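Long-range contacts in selenium-binding protein (PDB 2ECE), which is of unknown function but belongs to a family of beta-propeller proteins that may bind selenium: residues Y13-A19 / S458-P462; I326-L330 / G452-S456. All coordinates share one frame; numbering follows the deposited sequence.

Interaction 1 (Y13-A19 / S458-P462)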
ATOM      1  N   TYR A  13       7.048  15.772 -11.078  1.00 23.32           N
ATOM      2  CA  TYR A  13       8.474  15.617 -11.319  1.00 25.21           C
ATOM      3  C   TYR A  13       8.672  14.742 -12.550  1.00 24.56           C
ATOM      4  O   TYR A  13       8.055  13.685 -12.668  1.00 24.65           O
ATOM      5  CB  TYR A  13       9.135  14.971 -10.095  1.00 25.18           C
ATOM      6  CG  TYR A  13       8.597  15.489  -8.774  1.00 25.77           C
ATOM      7  CD1 TYR A  13       7.784  14.682  -7.968  1.00 26.16           C
ATOM      8  CD2 TYR A  13       8.884  16.786  -8.338  1.00 24.28           C
ATOM      9  CE1 TYR A  13       7.266  15.149  -6.756  1.00 25.63           C
ATOM     10  CE2 TYR A  13       8.370  17.271  -7.126  1.00 26.84           C
ATOM     11  CZ  TYR A  13       7.561  16.443  -6.339  1.00 26.57           C
ATOM     12  OH  TYR A  13       7.060  16.906  -5.143  1.00 23.10           O
ATOM     13  N   PRO A  14       9.531  15.172 -13.492  1.00 25.54           N
ATOM     14  CA  PRO A  14       9.764  14.373 -14.703  1.00 24.68           C
ATOM     15  C   PRO A  14      10.373  13.015 -14.381  1.00 23.53           C
ATOM     16  O   PRO A  14       9.988  11.995 -14.949  1.00 24.54           O
ATOM     17  CB  PRO A  14      10.750  15.231 -15.509  1.00 24.70           C
ATOM     18  CG  PRO A  14      10.518  16.619 -15.004  1.00 25.86           C
ATOM     19  CD  PRO A  14      10.333  16.406 -13.523  1.00 25.68           C
ATOM     20  N   SER A  15      11.316  13.020 -13.448  1.00 22.54           N
ATOM     21  CA  SER A  15      12.048  11.817 -13.083  1.00 23.03           C
ATOM     22  C   SER A  15      12.269  11.631 -11.592  1.00 24.61           C
ATOM     23  O   SER A  15      12.045  12.546 -10.798  1.00 24.96           O
ATOM     24  CB  SER A  15      13.415  11.876 -13.735  1.00 21.91           C
ATOM     25  OG  SER A  15      14.053  13.072 -13.328  1.00 22.71           O
ATOM     26  N   PRO A  16      12.738  10.436 -11.201  1.00 25.55           N
ATOM     27  CA  PRO A  16      13.015  10.104  -9.803  1.00 26.71           C
ATOM     28  C   PRO A  16      14.022  11.092  -9.212  1.00 27.15           C
ATOM     29  O   PRO A  16      13.840  11.585  -8.099  1.00 26.63           O
ATOM     30  CB  PRO A  16      13.577   8.689  -9.903  1.00 26.79           C
ATOM     31  CG  PRO A  16      12.758   8.116 -11.013  1.00 26.50           C
ATOM     32  CD  PRO A  16      12.828   9.228 -12.042  1.00 25.65           C
ATOM     33  N   LYS A  17      15.082  11.373  -9.971  1.00 26.90           N
ATOM     34  CA  LYS A  17      16.122  12.310  -9.543  1.00 28.00           C
ATOM     35  C   LYS A  17      15.516  13.673  -9.221  1.00 26.33           C
ATOM     36  O   LYS A  17      15.836  14.270  -8.195  1.00 26.07           O
ATOM     37  CB  LYS A  17      17.189  12.468 -10.644  1.00 29.94           C
ATOM     38  CG  LYS A  17      18.322  13.454 -10.322  1.00 33.31           C
ATOM     39  CD  LYS A  17      19.278  13.623 -11.522  1.00 36.03           C
ATOM     40  CE  LYS A  17      20.225  14.813 -11.346  1.00 37.90           C
ATOM     41  NZ  LYS A  17      21.108  15.055 -12.537  1.00 36.72           N
ATOM     42  N   MET A  18      14.639  14.166 -10.091  1.00 25.44           N
ATOM     43  CA  MET A  18      14.025  15.465  -9.851  1.00 26.56           C
ATOM     44  C   MET A  18      13.090  15.420  -8.646  1.00 26.23           C
ATOM     45  O   MET A  18      12.975  16.395  -7.900  1.00 25.13           O
ATOM     46  CB  MET A  18      13.251  15.944 -11.084  1.00 27.67           C
ATOM     47  CG  MET A  18      14.126  16.257 -12.289  1.00 30.80           C
ATOM     48  SD  MET A  18      15.504  17.351 -11.883  1.00 35.96           S
ATOM     49  CE  MET A  18      16.900  16.239 -12.170  1.00 36.57           C
ATOM     50  N   ALA A  19      12.416  14.292  -8.459  1.00 26.07           N
ATOM     51  CA  ALA A  19      11.502  14.153  -7.328  1.00 26.10           C
ATOM     52  C   ALA A  19      12.281  14.201  -6.013  1.00 26.05           C
ATOM     53  O   ALA A  19      11.830  14.801  -5.035  1.00 26.28           O
ATOM     54  CB  ALA A  19      10.726  12.833  -7.435  1.00 25.90           C
ATOM     55  N   SER A 458       4.641   7.700 -10.447  1.00 23.11           N
ATOM     56  CA  SER A 458       5.440   6.896 -11.365  1.00 24.83           C
ATOM     57  C   SER A 458       5.967   7.948 -12.341  1.00 23.74           C
ATOM     58  O   SER A 458       5.342   8.990 -12.529  1.00 24.34           O
ATOM     59  CB  SER A 458       4.604   5.824 -12.078  1.00 25.04           C
ATOM     60  OG  SER A 458       3.497   6.385 -12.752  1.00 32.63           O
ATOM     61  N   TYR A 459       7.118   7.694 -12.946  1.00 23.98           N
ATOM     62  CA  TYR A 459       7.706   8.687 -13.836  1.00 24.69           C
ATOM     63  C   TYR A 459       7.914   8.213 -15.274  1.00 25.27           C
ATOM     64  O   TYR A 459       8.008   7.010 -15.535  1.00 24.16           O
ATOM     65  CB  TYR A 459       9.026   9.150 -13.218  1.00 22.66           C
ATOM     66  CG  TYR A 459       8.895   9.429 -11.733  1.00 23.10           C
ATOM     67  CD1 TYR A 459       9.086   8.414 -10.790  1.00 23.85           C
ATOM     68  CD2 TYR A 459       8.501  10.684 -11.274  1.00 23.99           C
ATOM     69  CE1 TYR A 459       8.882   8.641  -9.429  1.00 23.83           C
ATOM     70  CE2 TYR A 459       8.295  10.924  -9.913  1.00 24.05           C
ATOM     71  CZ  TYR A 459       8.483   9.899  -9.001  1.00 23.64           C
ATOM     72  OH  TYR A 459       8.255  10.129  -7.667  1.00 24.91           O
ATOM     73  N   CYS A 460       7.968   9.162 -16.207  1.00 24.00           N
ATOM     74  CA  CYS A 460       8.176   8.820 -17.608  1.00 23.69           C
ATOM     75  C   CYS A 460       9.568   9.167 -18.122  1.00 22.02           C
ATOM     76  O   CYS A 460       9.871   8.943 -19.290  1.00 20.94           O
ATOM     77  CB  CYS A 460       7.120   9.486 -18.494  1.00 24.09           C
ATOM     78  SG  CYS A 460       5.659   8.428 -18.742  1.00 26.43           S
ATOM     79  N   TYR A 461      10.417   9.706 -17.258  1.00 21.85           N
ATOM     80  CA  TYR A 461      11.766  10.065 -17.682  1.00 23.78           C
ATOM     81  C   TYR A 461      12.804   9.573 -16.685  1.00 24.89           C
ATOM     82  O   TYR A 461      12.587   9.614 -15.473  1.00 26.53           O
ATOM     83  CB  TYR A 461      11.876  11.583 -17.878  1.00 20.24           C
ATOM     84  CG  TYR A 461      10.789  12.112 -18.783  1.00 21.72           C
ATOM     85  CD1 TYR A 461       9.521  12.414 -18.275  1.00 20.86           C
ATOM     86  CD2 TYR A 461      10.986  12.206 -20.169  1.00 21.40           C
ATOM     87  CE1 TYR A 461       8.478  12.787 -19.118  1.00 22.54           C
ATOM     88  CE2 TYR A 461       9.943  12.574 -21.022  1.00 22.64           C
ATOM     89  CZ  TYR A 461       8.691  12.857 -20.487  1.00 22.84           C
ATOM     90  OH  TYR A 461       7.642  13.167 -21.319  1.00 24.10           O
ATOM     91  N   PRO A 462      13.947   9.090 -17.189  1.00 26.02           N
ATOM     92  CA  PRO A 462      15.029   8.577 -16.347  1.00 27.84           C
ATOM     93  C   PRO A 462      15.811   9.648 -15.597  1.00 30.07           C
ATOM     94  O   PRO A 462      16.505   9.334 -14.631  1.00 33.18           O
ATOM     95  CB  PRO A 462      15.896   7.817 -17.340  1.00 28.26           C
ATOM     96  CG  PRO A 462      15.789   8.669 -18.559  1.00 27.68           C
ATOM     97  CD  PRO A 462      14.293   8.950 -18.616  1.00 26.53           C
ATOM     98  OXT PRO A 462      15.733  10.817 -16.029  1.00 26.94           O
TER
HETATM   99  O   HOH W   1       6.971  11.970 -15.480  1.00 22.35           O
HETATM  100  O   HOH W   2      16.064   9.840 -12.261  1.00 36.07           O

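Interaction 2 (I326-L330 / G452-S456)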
ATOM      1  N   ILE A 326       5.790  -3.335   1.271  1.00 18.51           N
ATOM      2  CA  ILE A 326       7.150  -3.047   0.818  1.00 19.35           C
ATOM      3  C   ILE A 326       7.119  -1.685   0.133  1.00 20.17           C
ATOM      4  O   ILE A 326       6.070  -1.254  -0.365  1.00 18.84           O
ATOM      5  CB  ILE A 326       7.685  -4.095  -0.198  1.00 18.70           C
ATOM      6  CG1 ILE A 326       6.708  -4.250  -1.366  1.00 18.24           C
ATOM      7  CG2 ILE A 326       7.935  -5.416   0.499  1.00 18.98           C
ATOM      8  CD1 ILE A 326       7.292  -4.980  -2.568  1.00 16.39           C
ATOM      9  N   ASP A 327       8.262  -1.012   0.110  1.00 18.46           N
ATOM     10  CA  ASP A 327       8.346   0.296  -0.520  1.00 20.62           C
ATOM     11  C   ASP A 327       9.810   0.550  -0.869  1.00 19.94           C
ATOM     12  O   ASP A 327      10.700   0.194  -0.105  1.00 19.64           O
ATOM     13  CB  ASP A 327       7.816   1.360   0.442  1.00 21.65           C
ATOM     14  CG  ASP A 327       7.204   2.547  -0.275  1.00 23.51           C
ATOM     15  OD1 ASP A 327       6.886   2.426  -1.476  1.00 24.52           O
ATOM     16  OD2 ASP A 327       7.021   3.601   0.370  1.00 25.49           O
ATOM     17  N   ILE A 328      10.048   1.161  -2.025  1.00 19.96           N
ATOM     18  CA  ILE A 328      11.405   1.435  -2.495  1.00 20.12           C
ATOM     19  C   ILE A 328      11.717   2.928  -2.496  1.00 20.49           C
ATOM     20  O   ILE A 328      10.886   3.745  -2.909  1.00 21.12           O
ATOM     21  CB  ILE A 328      11.590   0.908  -3.937  1.00 19.71           C
ATOM     22  CG1 ILE A 328      11.218  -0.575  -4.004  1.00 18.99           C
ATOM     23  CG2 ILE A 328      13.023   1.133  -4.399  1.00 15.84           C
ATOM     24  CD1 ILE A 328      11.151  -1.114  -5.419  1.00 16.68           C
ATOM     25  N   SER A 329      12.913   3.297  -2.043  1.00 21.16           N
ATOM     26  CA  SER A 329      13.291   4.712  -2.042  1.00 20.28           C
ATOM     27  C   SER A 329      13.417   5.179  -3.494  1.00 19.53           C
ATOM     28  O   SER A 329      13.684   4.371  -4.380  1.00 18.92           O
ATOM     29  CB  SER A 329      14.616   4.923  -1.298  1.00 20.91           C
ATOM     30  OG  SER A 329      15.635   4.081  -1.804  1.00 21.03           O
ATOM     31  N   LEU A 330      13.221   6.475  -3.737  1.00 19.82           N
ATOM     32  CA  LEU A 330      13.286   7.020  -5.096  1.00 22.06           C
ATOM     33  C   LEU A 330      14.561   6.738  -5.895  1.00 23.36           C
ATOM     34  O   LEU A 330      14.510   6.642  -7.117  1.00 23.55           O
ATOM     35  CB  LEU A 330      13.041   8.531  -5.070  1.00 22.77           C
ATOM     36  CG  LEU A 330      11.590   9.014  -5.149  1.00 24.98           C
ATOM     37  CD1 LEU A 330      11.006   8.638  -6.497  1.00 25.21           C
ATOM     38  CD2 LEU A 330      10.771   8.396  -4.025  1.00 25.77           C
ATOM     39  N   GLY A 452       3.786  14.386  -2.843  1.00 24.92           N
ATOM     40  CA  GLY A 452       4.175  13.096  -3.388  1.00 24.23           C
ATOM     41  C   GLY A 452       5.166  12.329  -2.529  1.00 24.70           C
ATOM     42  O   GLY A 452       5.893  12.918  -1.733  1.00 25.34           O
ATOM     43  N   ASP A 453       5.189  11.010  -2.689  1.00 24.53           N
ATOM     44  CA  ASP A 453       6.095  10.161  -1.934  1.00 23.85           C
ATOM     45  C   ASP A 453       6.604   9.018  -2.803  1.00 25.35           C
ATOM     46  O   ASP A 453       6.450   9.039  -4.025  1.00 26.22           O
ATOM     47  CB  ASP A 453       5.397   9.617  -0.679  1.00 22.15           C
ATOM     48  CG  ASP A 453       4.029   9.040  -0.980  1.00 20.76           C
ATOM     49  OD1 ASP A 453       3.959   8.101  -1.791  1.00 18.98           O
ATOM     50  OD2 ASP A 453       3.025   9.529  -0.410  1.00 18.87           O
ATOM     51  N   ALA A 454       7.201   8.016  -2.168  1.00 24.77           N
ATOM     52  CA  ALA A 454       7.772   6.883  -2.884  1.00 25.57           C
ATOM     53  C   ALA A 454       6.804   5.861  -3.492  1.00 26.31           C
ATOM     54  O   ALA A 454       7.243   4.975  -4.231  1.00 27.48           O
ATOM     55  CB  ALA A 454       8.767   6.166  -1.978  1.00 23.53           C
ATOM     56  N   SER A 455       5.509   5.955  -3.195  1.00 24.45           N
ATOM     57  CA  SER A 455       4.563   4.990  -3.757  1.00 24.04           C
ATOM     58  C   SER A 455       3.354   5.657  -4.398  1.00 23.62           C
ATOM     59  O   SER A 455       2.420   4.983  -4.831  1.00 24.79           O
ATOM     60  CB  SER A 455       4.081   4.011  -2.678  1.00 24.35           C
ATOM     61  OG  SER A 455       3.105   4.604  -1.835  1.00 23.90           O
ATOM     62  N   SER A 456       3.387   6.979  -4.479  1.00 22.77           N
ATOM     63  CA  SER A 456       2.277   7.732  -5.043  1.00 23.11           C
ATOM     64  C   SER A 456       2.449   8.120  -6.507  1.00 23.26           C
ATOM     65  O   SER A 456       1.459   8.314  -7.210  1.00 20.99           O
ATOM     66  CB  SER A 456       2.062   9.011  -4.238  1.00 22.76           C
ATOM     67  OG  SER A 456       3.152   9.898  -4.426  1.00 23.82           O
TER
HETATM   68  O   HOH W   3       8.206   2.074  -4.207  1.00 18.31           O

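Interaction 1 (Y13-A19 / S458-P462)
Tyr459 lays its ring beside the start of helix 16-20, bringing the tail of this beta-propeller back to its N-terminal segment. The chain termini of a propeller often meet where the ring of blades closes, and here strand 443-449, just before the tail, pairs with strand 27-33. With CG anti to the carbonyl carbon (chi1 -45°), Tyr459 turns one ring face to the peptide of Ser15 and Pro16, the Pro16 nitrogen sitting off-centre above it. Pro16 CG packs 3.7 Å from Tyr459 CD1, and Ala19 CB comes obliquely to 3.7 Å from Tyr459 OH. At the edge, Tyr13 O lies in the ring plane, 3.3 Å from Tyr459 CD2. Trimming Tyr459 to an alanine would remove this ring and is likely to open a gap beside Pro16 CG and Ala19 CB. Further along, Pro14 CB touches Tyr461 CD1 at 4.1 Å, while Tyr461 OH bonds to Leu85 O, and Cys460 is tied by a disulfide to Cys86. Pro14 O takes a weak, bent hydrogen bond from Tyr461 N (3.3 Å, 131°) and meets the edge of the Tyr461 ring in its plane, 3.4 Å from CD1.

Interaction 2 (I326-L330 / G452-S456)
Leu330 and Ala454 bring the two backbones closest, 5.9 Å between their CA atoms, as the chain leaving strand 326-328 passes the loop 452-456 without forming a sheet with it. Ala454, the residue most buried by the contact, points its methyl at the other segment: CB meets Ile328 O at 3.3 Å and Leu330 CD2 at 3.6 Å. The leucine reaches across with that one branch, so a single methyl covers both CA and CB of the alanine. On the other flank Asp327, its CG turned away from the backbone N (chi1 -151°), extends its carboxylate alongside the loop and sets OD1 3.4 Å from Ser455 CB.

The polar link is indirect. A water accepts from Ile328 N at 3.0 Å and lies within donating distance of both Asp327 OD1 and Ala454 O, which must compete with other acceptors for its two protons. The loop also fixes its own shape. Asp453 OD1 accepts from Ser455 N (3.0 Å, 160°) through its anti lone pair, an Asx turn, and Ser456 OG takes a nearly straight bond from Asp453 N. Ser455 OG is held chiefly by Glu387 OE1 and also bonds to Arg448, which forms a salt bridge with Asp453 OD1.

The contact is fully buried, its centre about 10 Å from the centre of the chain: Asp327 pairs through its backbone with Tyr336 of strand 334-339, the backbone of Ala454 is hydrogen-bonded to that of Ile388 in strand 386-388, and Ile328 packs on Phe268 of strand 266-274.

Overall arrangement
The order along the chain is 13-19, 326-330, 452-456 and 458-462, so interaction 2 is nested within the long loop closed by interaction 1. Their centres are about 12 Å apart, and both use the tail that follows strand 443-449, the C-terminal strand that completes the sheet of 27-33, 44-49 and 60-65. The tail first passes strand 326-328 in interaction 2, then runs outward to helix 16-20 in interaction 1, whose centre is about 20 Å from that of the chain. The contacts meet at Leu330: its CD1 lies 3.3 Å from Tyr459 OH, and its O is 3.6 Å from Pro16 CB. One C-terminal segment thus joins the propeller's interior to its N-terminal helix.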